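Local coordinates for glycerophosphodiester phosphodiesterase (Thermotoga maritima, PDB 1O1Z), which belongs to the glycerophosphoryl diester phosphodiesterase family, whose members are grouped with the TIM-barrel proteins, at residues V48-D53 / I110-A115; K55-H60 / G88-L93; I106-K111 / L129-F134; F134-L139 / Y148-D153. All coordinates share one frame; numbering follows the deposited sequence. Where two conformers were deposited one is given.

The four contacts follow the chain round one side of a TIM barrel, and all reach its main sheet. Contact 1 joins strand 43-50 to the loop leaving strand 105-110. Contact 2, its centre about 10 Å away, lies in the chain between the two segments of contact 1 and packs strand 56-58, the antiparallel neighbour of 43-50, against the lead-in to helix 93-99. Contact 3 pairs strands 105-110 and 129-133, sharing I110 and K111 with contact 1. Contact 4, centred about 9 Å from contact 3, shares F134 and carries on through helix 136-142 to strand 148-151. Contacts 1, 3 and 4 thus step across neighbouring parallel strands, stitching one arc of the barrel wall, with contact 2 beside it.

Contact 1 (V48-D53 / I110-A115); sequences VRLSKD and IKEREA
V48, R49 and L50, the last residues of strand 43-50, meet the loop that leaves the neighbouring parallel strand 105-110 at the C-terminal rim of a TIM barrel. V48 is the last point of strand pairing: it bridges I110, and its O accepts from K111 N at 3.1 Å. Its CG2 meets I110 CD1 at 3.9 Å, branched side chains that suit the crevice under helix 116-123, where both touch V119.

The R49 chain is extended from CG to NE, and a chi4 of -85° turns CZ off that line. One face of the guanidinium lies on K111 CB, 3.7 Å above the plane and over its centre. At its edge NH1 forms a salt bridge of 2.9 Å to E112 OE2, met on the anti side and 24° out of the carboxylate plane, the two flat groups standing 76° apart. Arginine's several N-H groups let NH2 serve H60 O as well; R75 also bridges E112 OE2.

L50 is held by its N and packed at its branched end. The N donates to E112 OE1 at 2.9 Å, from above the carboxylate plane, so the glutamate's two oxygens serve L50 and R49 separately. E112 N, buried here, has no partner in the model. L50 CD2 lies 3.9 Å from A115 CB; the small alanine lets leucine come close. A water donates to L50 O at 2.9 Å and to E112 OE2 at 2.6 Å.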
# COMPACT_ATOMS: atom_id res chain seq x y z
N VAL A 48 3.65 -6.08 -4.59
CA VAL A 48 3.61 -7.34 -5.32
C VAL A 48 4.19 -7.27 -6.72
O VAL A 48 4.05 -6.27 -7.45
CB VAL A 48 2.19 -7.97 -5.38
CG1 VAL A 48 1.71 -8.35 -4.00
CG2 VAL A 48 1.18 -7.09 -6.10
N ARG A 49 4.83 -8.40 -7.09
CA ARG A 49 5.50 -8.60 -8.36
C ARG A 49 5.35 -10.07 -8.76
O ARG A 49 4.88 -10.89 -7.98
CB ARG A 49 6.99 -8.31 -8.21
CG ARG A 49 7.31 -6.86 -7.91
CD ARG A 49 8.80 -6.62 -7.83
NE ARG A 49 9.07 -5.21 -7.68
CZ ARG A 49 9.16 -4.33 -8.65
NH1 ARG A 49 9.03 -4.67 -9.93
NH2 ARG A 49 9.43 -3.05 -8.35
N LEU A 50 5.78 -10.39 -9.97
CA LEU A 50 5.77 -11.78 -10.42
C LEU A 50 7.14 -12.44 -10.39
O LEU A 50 8.16 -11.86 -10.78
CB LEU A 50 5.30 -11.92 -11.85
CG LEU A 50 3.87 -11.62 -12.17
CD1 LEU A 50 3.63 -11.99 -13.65
CD2 LEU A 50 2.90 -12.33 -11.25
N SER A 51 7.11 -13.71 -9.97
CA SER A 51 8.25 -14.59 -10.09
C SER A 51 8.32 -15.14 -11.51
O SER A 51 7.41 -14.92 -12.34
CB SER A 51 8.10 -15.76 -9.11
OG SER A 51 6.98 -16.55 -9.49
N LYS A 52 9.40 -15.87 -11.78
CA LYS A 52 9.61 -16.45 -13.11
C LYS A 52 8.48 -17.39 -13.49
O LYS A 52 8.11 -17.48 -14.68
CB LYS A 52 10.93 -17.18 -13.18
CG LYS A 52 11.17 -17.78 -14.58
CD LYS A 52 12.64 -17.98 -14.86
CE LYS A 52 12.87 -18.50 -16.27
NZ LYS A 52 14.23 -19.10 -16.42
N ASP A 53 7.99 -18.15 -12.49
CA ASP A 53 6.89 -19.09 -12.68
C ASP A 53 5.48 -18.48 -12.54
O ASP A 53 4.47 -19.20 -12.46
CB ASP A 53 7.06 -20.40 -11.85
CG ASP A 53 7.30 -20.19 -10.33
OD1 ASP A 53 7.72 -19.11 -9.85
OD2 ASP A 53 7.13 -21.12 -9.52
N ILE A 110 0.46 -2.68 -6.53
CA ILE A 110 0.84 -3.40 -7.73
C ILE A 110 2.06 -2.72 -8.31
O ILE A 110 1.99 -1.58 -8.77
CB ILE A 110 -0.28 -3.37 -8.77
CG1 ILE A 110 -1.63 -3.75 -8.18
CG2 ILE A 110 0.14 -4.27 -9.94
CD1 ILE A 110 -1.75 -5.15 -7.86
N LYS A 111 3.19 -3.43 -8.36
CA LYS A 111 4.42 -2.84 -8.89
C LYS A 111 4.62 -3.07 -10.39
O LYS A 111 5.44 -2.38 -11.02
CB LYS A 111 5.63 -3.41 -8.12
CG LYS A 111 5.71 -2.98 -6.67
CD LYS A 111 5.89 -1.45 -6.57
CE LYS A 111 6.51 -0.98 -5.29
NZ LYS A 111 6.61 0.53 -5.28
N GLU A 112 3.90 -4.06 -10.93
CA GLU A 112 4.02 -4.53 -12.31
C GLU A 112 2.65 -4.81 -12.90
O GLU A 112 1.89 -5.59 -12.32
CB GLU A 112 4.80 -5.85 -12.34
CG GLU A 112 6.16 -5.76 -11.72
CD GLU A 112 6.88 -7.09 -11.65
OE1 GLU A 112 6.23 -8.17 -11.82
OE2 GLU A 112 8.09 -7.03 -11.40
N ARG A 113 2.33 -4.19 -14.04
CA ARG A 113 1.05 -4.46 -14.70
C ARG A 113 0.84 -5.94 -14.96
O ARG A 113 -0.26 -6.45 -14.84
CB ARG A 113 0.90 -3.68 -16.01
CG ARG A 113 -0.20 -4.19 -16.97
CD ARG A 113 -0.32 -3.40 -18.28
NE ARG A 113 -0.98 -2.09 -18.06
CZ ARG A 113 -2.28 -1.89 -18.16
NH1 ARG A 113 -3.06 -2.95 -18.40
NH2 ARG A 113 -2.80 -0.65 -18.01
N GLU A 114 1.91 -6.64 -15.32
CA GLU A 114 1.78 -8.06 -15.63
C GLU A 114 1.34 -8.93 -14.46
O GLU A 114 0.90 -10.06 -14.67
CB GLU A 114 3.08 -8.60 -16.25
CG GLU A 114 4.31 -8.45 -15.39
CD GLU A 114 5.11 -7.15 -15.65
OE1 GLU A 114 4.55 -6.11 -16.12
OE2 GLU A 114 6.34 -7.15 -15.35
N ALA A 115 1.44 -8.41 -13.23
CA ALA A 115 0.97 -9.12 -12.04
C ALA A 115 -0.51 -8.95 -11.78
O ALA A 115 -1.07 -9.67 -10.97
CB ALA A 115 1.75 -8.67 -10.81
O HOH W 1 9.29 -9.24 -10.78

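Contact 2 (K55-H60 / G88-L93); sequences KVVVSH and GKITTL
V58 N donates to T91 O at 2.9 Å, a nearly straight bond (167°) that pins the end of strand 56-58 to the irregular segment 88-93. A second backbone bond runs from L93 N to V56 O at 3.1 Å, the donor standing above the carbonyl plane. Between them V57 and T92 bring their CA atoms to 4.2 Å. A water extends the pairing, donating to V58 O and accepting from T91 N at 2.9 Å.

In the TIM-barrel fold this places a short antiparallel neighbour of strand 43-50 against the start of helix 93-99, which leads on to barrel strand 105-110. T92 sits at the N-cap of that helix, a place suited to threonine: its OG1 caps a backbone N of the first turn and also bonds E95 OE1.

The valines supply compact, branched surfaces. V57 CG1 is anti to the backbone N (chi1 166°). The V57 and I90 side chains cross at about a right angle, V57 CG1 coming to 3.3 Å from I90 CD1, closer than ordinary van der Waals contact. V56 and L93 lie side by side, pointing the same way, V56 CG1 3.7 Å from L93 CB, with A118 and V119 of helix 116-123 packed on V56 and I122 on L93.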
# COMPACT_ATOMS: atom_id res chain seq x y z
N LYS A 55 4.04 -16.51 -10.26
CA LYS A 55 3.38 -16.44 -8.96
C LYS A 55 3.57 -15.06 -8.37
O LYS A 55 4.56 -14.38 -8.66
CB LYS A 55 3.96 -17.49 -8.02
CG LYS A 55 3.97 -18.94 -8.59
CD LYS A 55 2.62 -19.40 -9.06
CE LYS A 55 2.63 -20.90 -9.36
NZ LYS A 55 1.38 -21.33 -10.05
N VAL A 56 2.62 -14.65 -7.54
CA VAL A 56 2.61 -13.31 -6.95
C VAL A 56 3.46 -13.33 -5.70
O VAL A 56 3.09 -13.99 -4.70
CB VAL A 56 1.22 -12.81 -6.64
CG1 VAL A 56 1.30 -11.38 -6.08
CG2 VAL A 56 0.35 -12.82 -7.88
N VAL A 57 4.59 -12.64 -5.77
CA VAL A 57 5.58 -12.54 -4.69
C VAL A 57 5.55 -11.14 -4.08
O VAL A 57 5.25 -10.17 -4.75
CB VAL A 57 7.00 -12.84 -5.26
CG1 VAL A 57 8.13 -12.44 -4.30
CG2 VAL A 57 7.06 -14.33 -5.61
N VAL A 58 5.89 -11.05 -2.80
CA VAL A 58 5.88 -9.77 -2.08
C VAL A 58 7.32 -9.22 -2.07
O VAL A 58 8.21 -9.75 -1.40
CB VAL A 58 5.33 -9.93 -0.67
CG1 VAL A 58 5.34 -8.58 0.06
CG2 VAL A 58 3.92 -10.50 -0.70
N SER A 59 7.57 -8.17 -2.84
CA SER A 59 8.87 -7.52 -2.90
C SER A 59 8.70 -6.12 -3.45
O SER A 59 8.18 -5.95 -4.54
CB SER A 59 9.82 -8.29 -3.82
OG SER A 59 11.11 -7.66 -3.85
N HIS A 60 9.17 -5.12 -2.70
CA HIS A 60 9.17 -3.75 -3.22
C HIS A 60 10.07 -3.58 -4.46
O HIS A 60 9.62 -3.09 -5.50
CB HIS A 60 9.57 -2.77 -2.12
CG HIS A 60 9.60 -1.36 -2.59
ND1 HIS A 60 10.73 -0.77 -3.11
CD2 HIS A 60 8.60 -0.45 -2.69
CE1 HIS A 60 10.43 0.47 -3.48
NE2 HIS A 60 9.15 0.68 -3.26
N GLY A 88 13.99 -18.43 3.10
CA GLY A 88 12.60 -18.50 3.43
C GLY A 88 11.97 -17.18 3.77
O GLY A 88 10.79 -17.17 4.08
N LYS A 89 12.72 -16.06 3.72
CA LYS A 89 12.17 -14.79 4.20
C LYS A 89 11.21 -14.15 3.20
O LYS A 89 10.27 -13.46 3.60
CB LYS A 89 13.27 -13.80 4.56
CG LYS A 89 14.03 -14.23 5.79
CD LYS A 89 15.11 -13.24 6.15
CE LYS A 89 15.82 -13.64 7.45
NZ LYS A 89 16.60 -14.90 7.33
N ILE A 90 11.43 -14.35 1.91
CA ILE A 90 10.50 -13.80 0.93
C ILE A 90 9.22 -14.59 0.99
O ILE A 90 9.24 -15.79 1.19
CB ILE A 90 11.10 -13.79 -0.48
CG1 ILE A 90 10.28 -12.86 -1.37
CG2 ILE A 90 11.19 -15.18 -1.05
CD1 ILE A 90 10.98 -12.60 -2.73
N THR A 91 8.09 -13.90 0.86
CA THR A 91 6.80 -14.53 0.91
C THR A 91 5.94 -14.23 -0.31
O THR A 91 6.30 -13.44 -1.16
CB THR A 91 6.09 -14.17 2.24
OG1 THR A 91 4.93 -14.98 2.45
CG2 THR A 91 5.60 -12.76 2.28
N THR A 92 4.85 -14.95 -0.41
CA THR A 92 3.91 -14.80 -1.53
C THR A 92 2.65 -14.16 -1.01
O THR A 92 2.34 -14.20 0.18
CB THR A 92 3.56 -16.14 -2.12
OG1 THR A 92 2.93 -16.98 -1.14
CG2 THR A 92 4.85 -16.91 -2.56
N LEU A 93 1.88 -13.57 -1.92
CA LEU A 93 0.61 -12.99 -1.51
C LEU A 93 -0.32 -14.04 -0.90
O LEU A 93 -0.98 -13.79 0.10
CB LEU A 93 -0.03 -12.27 -2.70
CG LEU A 93 -1.33 -11.55 -2.40
CD1 LEU A 93 -1.07 -10.44 -1.34
CD2 LEU A 93 -1.91 -10.97 -3.68
O HOH W 2 8.40 -11.07 1.01

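Contact 3 (I106-K111 / L129-F134); sequences INIEIK and LIFSSF
Strands 106-110 and 129-133 run parallel, their axes 4.6 Å apart at closest and inclined by 27°, with I106, N107, I108 and E109 bridged to L129, I130, F131 and S132 in turn. I130 N and S132 N donate to I106 O and I108 O, and the return bonds go from I108 N and I110 N to I130 O and S132 O.

With N107 CG anti to the backbone N (chi1 171°), the amide reaches across: ND2 donates to I130 O at 3.0 Å, above that carbonyl's plane, and to S132 OG, also at 3.0 Å. An amide nitrogen with two N-H donors suits two neighbouring acceptors. I130 O is gripped twice, and the amide is fixed in rotation, its OD1 taking a water shared with S132 OG.

These are adjacent strands of a beta-alpha-beta unit of the TIM barrel, with helix 116-123 as the crossover. Toward that helix I108 CD1 meets F131 CE1 at 3.8 Å, and L129 CD2 meets I106 CB at 3.7 Å. The sodium ion bound by S123 and R126 lies about 4 Å from the L129 side chain. Near the strand ends, K111 NZ, above the E109 carboxylate plane, forms a salt bridge of 2.9 Å to E109 OE2, which faces the F134 ring edge, 3.6 Å from CD2.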
# COMPACT_ATOMS: atom_id res chain seq x y z
N ILE A 106 -5.58 -5.27 3.87
CA ILE A 106 -4.33 -5.40 3.14
C ILE A 106 -4.37 -4.48 1.92
O ILE A 106 -5.23 -4.63 1.04
CB ILE A 106 -4.04 -6.83 2.70
CG1 ILE A 106 -3.99 -7.79 3.90
CG2 ILE A 106 -2.71 -6.91 1.99
CD1 ILE A 106 -3.88 -9.26 3.49
N ASN A 107 -3.49 -3.51 1.91
CA ASN A 107 -3.31 -2.59 0.80
C ASN A 107 -2.21 -3.17 -0.07
O ASN A 107 -1.06 -3.19 0.33
CB ASN A 107 -2.96 -1.19 1.31
CG ASN A 107 -2.55 -0.25 0.25
OD1 ASN A 107 -1.81 0.70 0.55
ND2 ASN A 107 -3.02 -0.44 -0.98
N ILE A 108 -2.61 -3.70 -1.22
CA ILE A 108 -1.68 -4.32 -2.16
C ILE A 108 -1.27 -3.31 -3.20
O ILE A 108 -2.09 -2.92 -4.02
CB ILE A 108 -2.38 -5.52 -2.84
CG1 ILE A 108 -2.84 -6.57 -1.83
CG2 ILE A 108 -1.49 -6.18 -3.87
CD1 ILE A 108 -3.80 -7.59 -2.38
N GLU A 109 -0.00 -2.91 -3.19
CA GLU A 109 0.52 -2.03 -4.22
C GLU A 109 1.03 -2.89 -5.36
O GLU A 109 1.94 -3.70 -5.20
CB GLU A 109 1.62 -1.09 -3.72
CG GLU A 109 2.11 -0.20 -4.86
CD GLU A 109 3.24 0.74 -4.56
OE1 GLU A 109 3.59 0.97 -3.39
OE2 GLU A 109 3.82 1.26 -5.56
N ILE A 110 0.46 -2.68 -6.53
CA ILE A 110 0.84 -3.40 -7.73
C ILE A 110 2.06 -2.72 -8.31
O ILE A 110 1.99 -1.58 -8.77
CB ILE A 110 -0.28 -3.37 -8.77
CG1 ILE A 110 -1.63 -3.75 -8.18
CG2 ILE A 110 0.14 -4.27 -9.94
CD1 ILE A 110 -1.75 -5.15 -7.86
N LYS A 111 3.19 -3.43 -8.36
CA LYS A 111 4.42 -2.84 -8.89
C LYS A 111 4.62 -3.07 -10.39
O LYS A 111 5.44 -2.38 -11.02
CB LYS A 111 5.63 -3.41 -8.12
CG LYS A 111 5.71 -2.98 -6.67
CD LYS A 111 5.89 -1.45 -6.57
CE LYS A 111 6.51 -0.98 -5.29
NZ LYS A 111 6.61 0.53 -5.28
N LEU A 129 -9.47 -5.73 0.96
CA LEU A 129 -8.32 -5.39 0.15
C LEU A 129 -8.48 -4.02 -0.47
O LEU A 129 -9.61 -3.63 -0.85
CB LEU A 129 -8.15 -6.40 -0.97
CG LEU A 129 -7.98 -7.82 -0.50
CD1 LEU A 129 -7.86 -8.74 -1.69
CD2 LEU A 129 -6.78 -7.99 0.43
N ILE A 130 -7.38 -3.29 -0.55
CA ILE A 130 -7.28 -2.06 -1.32
C ILE A 130 -6.13 -2.23 -2.29
O ILE A 130 -5.01 -2.50 -1.86
CB ILE A 130 -7.01 -0.84 -0.43
CG1 ILE A 130 -8.09 -0.63 0.61
CG2 ILE A 130 -6.90 0.42 -1.31
CD1 ILE A 130 -7.66 0.33 1.75
N PHE A 131 -6.39 -2.11 -3.59
CA PHE A 131 -5.34 -2.19 -4.63
C PHE A 131 -4.87 -0.79 -4.94
O PHE A 131 -5.69 0.08 -5.20
CB PHE A 131 -5.88 -2.85 -5.90
CG PHE A 131 -6.46 -4.21 -5.63
CD1 PHE A 131 -5.61 -5.30 -5.44
CD2 PHE A 131 -7.83 -4.39 -5.49
CE1 PHE A 131 -6.16 -6.58 -5.16
CE2 PHE A 131 -8.35 -5.65 -5.20
CZ PHE A 131 -7.48 -6.74 -5.04
N SER A 132 -3.57 -0.56 -4.95
CA SER A 132 -3.07 0.74 -5.29
C SER A 132 -1.93 0.60 -6.27
O SER A 132 -1.34 -0.47 -6.47
CB SER A 132 -2.63 1.52 -4.06
OG SER A 132 -1.63 0.81 -3.33
N SER A 133 -1.64 1.71 -6.94
CA SER A 133 -0.58 1.77 -7.92
C SER A 133 -0.34 3.21 -8.31
O SER A 133 -1.25 4.05 -8.28
CB SER A 133 -0.93 0.95 -9.18
OG SER A 133 0.14 0.96 -10.12
N PHE A 134 0.90 3.52 -8.72
CA PHE A 134 1.17 4.79 -9.37
C PHE A 134 0.72 4.79 -10.86
O PHE A 134 0.67 5.83 -11.50
CB PHE A 134 2.69 5.10 -9.29
CG PHE A 134 3.18 5.46 -7.90
CD1 PHE A 134 3.06 6.75 -7.44
CD2 PHE A 134 3.72 4.50 -7.07
CE1 PHE A 134 3.52 7.10 -6.16
CE2 PHE A 134 4.15 4.84 -5.79
CZ PHE A 134 4.03 6.15 -5.35
O HOH W 3 -0.61 2.33 -1.24
O HOH W 4 2.83 1.18 -8.10
O HOH W 5 1.20 -1.02 -11.32

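Contact 4 (F134-L139 / Y148-D153); sequences FDLDLL and YGYLID
A first torsion of -71° turns F134 CG anti to its own carbonyl carbon, while that of Y148, at +65°, holds CG between its backbone N and carbonyl carbon. The F134 ring meets L151 and the Y148 ring meets L139. L151 CB sits over the centre of the F134 ring, 3.5 Å from the centroid and close to the ring normal, a close CH-pi contact. L151 O also approaches F134 CD1 at 3.4 Å. D153 CB packs near F134 CE1, the carboxylate and ring planes only 16° apart and OD2 approaching obliquely; D153 OD1 accepts from N156 N.

The contact closes a beta-alpha-beta unit of the TIM barrel, in which strand 129-133 leads through helix 136-142 to parallel strand 148-151. D135 is the N-cap of that helix and its OD1 accepts from L138 N at 3.2 Å; a short acidic side chain suits the start of a helix, where backbone N-H groups lack partners. From the first turn, two leucines face the strand. L139 CB lies over one face of the Y148 ring, offset toward the rim, 3.9 Å from the centroid, as the two side chains slide past each other in opposite directions. L139 CD1 reaches G149 O at 3.4 Å and lies at the edge of the Y150 ring, 3.9 Å from Y150 CD1. L136 crosses Y150 at about a right angle, L136 CD2 3.6 Å from Y150 CD1.

No hydrogen bond spans the two segments, so helix and strand are matched by shape and hydrophobicity, while the tyrosine hydroxyls find partners elsewhere, Y148 with K144 and Y150 with D140.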
# COMPACT_ATOMS: atom_id res chain seq x y z
N PHE A 134 0.90 3.52 -8.72
CA PHE A 134 1.17 4.79 -9.37
C PHE A 134 0.72 4.79 -10.86
O PHE A 134 0.67 5.83 -11.50
CB PHE A 134 2.69 5.10 -9.29
CG PHE A 134 3.18 5.46 -7.90
CD1 PHE A 134 3.06 6.75 -7.44
CD2 PHE A 134 3.72 4.50 -7.07
CE1 PHE A 134 3.52 7.10 -6.16
CE2 PHE A 134 4.15 4.84 -5.79
CZ PHE A 134 4.03 6.15 -5.35
N ASP A 135 0.38 3.59 -11.37
CA ASP A 135 -0.14 3.40 -12.73
C ASP A 135 -1.66 3.56 -12.71
O ASP A 135 -2.42 2.61 -12.51
CB ASP A 135 0.28 2.01 -13.18
CG ASP A 135 0.05 1.73 -14.63
OD1 ASP A 135 -0.75 2.44 -15.31
OD2 ASP A 135 0.66 0.75 -15.19
N LEU A 136 -2.09 4.81 -12.84
CA LEU A 136 -3.49 5.12 -12.63
C LEU A 136 -4.36 4.49 -13.73
O LEU A 136 -5.47 4.04 -13.46
CB LEU A 136 -3.70 6.63 -12.55
CG LEU A 136 -2.78 7.32 -11.53
CD1 LEU A 136 -3.24 8.78 -11.45
CD2 LEU A 136 -2.79 6.67 -10.18
N ASP A 137 -3.86 4.44 -14.95
CA ASP A 137 -4.61 3.83 -16.05
C ASP A 137 -4.85 2.35 -15.77
O ASP A 137 -5.90 1.82 -16.10
CB ASP A 137 -3.91 3.95 -17.39
CG ASP A 137 -3.80 5.37 -17.90
OD1 ASP A 137 -4.38 6.33 -17.33
OD2 ASP A 137 -3.13 5.59 -18.94
N LEU A 138 -3.86 1.66 -15.22
CA LEU A 138 -4.01 0.24 -14.91
C LEU A 138 -5.20 0.02 -13.99
O LEU A 138 -6.01 -0.88 -14.21
CB LEU A 138 -2.73 -0.31 -14.28
CG LEU A 138 -2.83 -1.70 -13.67
CD1 LEU A 138 -3.11 -2.72 -14.76
CD2 LEU A 138 -1.56 -2.01 -12.89
N LEU A 139 -5.29 0.86 -12.97
CA LEU A 139 -6.38 0.71 -11.99
C LEU A 139 -7.71 0.96 -12.68
O LEU A 139 -8.66 0.18 -12.52
CB LEU A 139 -6.19 1.67 -10.81
CG LEU A 139 -4.92 1.39 -9.99
CD1 LEU A 139 -4.69 2.51 -8.98
CD2 LEU A 139 -4.99 0.04 -9.31
N TYR A 148 -9.90 0.55 -5.10
CA TYR A 148 -8.58 0.95 -5.47
C TYR A 148 -8.31 2.36 -5.11
O TYR A 148 -9.22 3.18 -4.95
CB TYR A 148 -8.26 0.67 -6.92
CG TYR A 148 -9.03 1.41 -7.97
CD1 TYR A 148 -8.70 2.72 -8.34
CD2 TYR A 148 -9.98 0.75 -8.73
CE1 TYR A 148 -9.37 3.37 -9.39
CE2 TYR A 148 -10.62 1.37 -9.80
CZ TYR A 148 -10.30 2.69 -10.12
OH TYR A 148 -10.95 3.26 -11.19
N GLY A 149 -7.00 2.60 -4.97
CA GLY A 149 -6.49 3.86 -4.57
C GLY A 149 -5.38 4.31 -5.49
O GLY A 149 -4.44 3.57 -5.80
N TYR A 150 -5.49 5.55 -5.92
CA TYR A 150 -4.44 6.14 -6.72
C TYR A 150 -3.27 6.53 -5.83
O TYR A 150 -3.47 7.30 -4.89
CB TYR A 150 -4.95 7.41 -7.38
CG TYR A 150 -6.03 7.27 -8.43
CD1 TYR A 150 -6.18 6.13 -9.21
CD2 TYR A 150 -6.85 8.36 -8.70
CE1 TYR A 150 -7.12 6.09 -10.25
CE2 TYR A 150 -7.79 8.32 -9.70
CZ TYR A 150 -7.94 7.18 -10.44
OH TYR A 150 -8.90 7.14 -11.44
N LEU A 151 -2.06 6.09 -6.16
CA LEU A 151 -0.85 6.61 -5.54
C LEU A 151 -0.41 7.79 -6.35
O LEU A 151 -0.25 7.67 -7.56
CB LEU A 151 0.25 5.55 -5.50
CG LEU A 151 0.10 4.60 -4.33
CD1 LEU A 151 0.81 3.26 -4.58
CD2 LEU A 151 0.69 5.29 -3.09
N ILE A 152 -0.18 8.91 -5.68
CA ILE A 152 0.16 10.15 -6.36
C ILE A 152 1.63 10.49 -6.19
O ILE A 152 2.14 10.47 -5.08
CB ILE A 152 -0.74 11.27 -5.79
CG1 ILE A 152 -2.23 10.91 -5.91
CG2 ILE A 152 -0.40 12.59 -6.44
CD1 ILE A 152 -3.14 11.86 -5.16
N ASP A 153 2.30 10.78 -7.31
CA ASP A 153 3.68 11.27 -7.29
C ASP A 153 3.73 12.61 -8.03
O ASP A 153 2.68 13.17 -8.37
CB ASP A 153 4.67 10.20 -7.82
CG ASP A 153 4.50 9.89 -9.31
OD1 ASP A 153 3.99 10.73 -10.07
OD2 ASP A 153 4.89 8.81 -9.82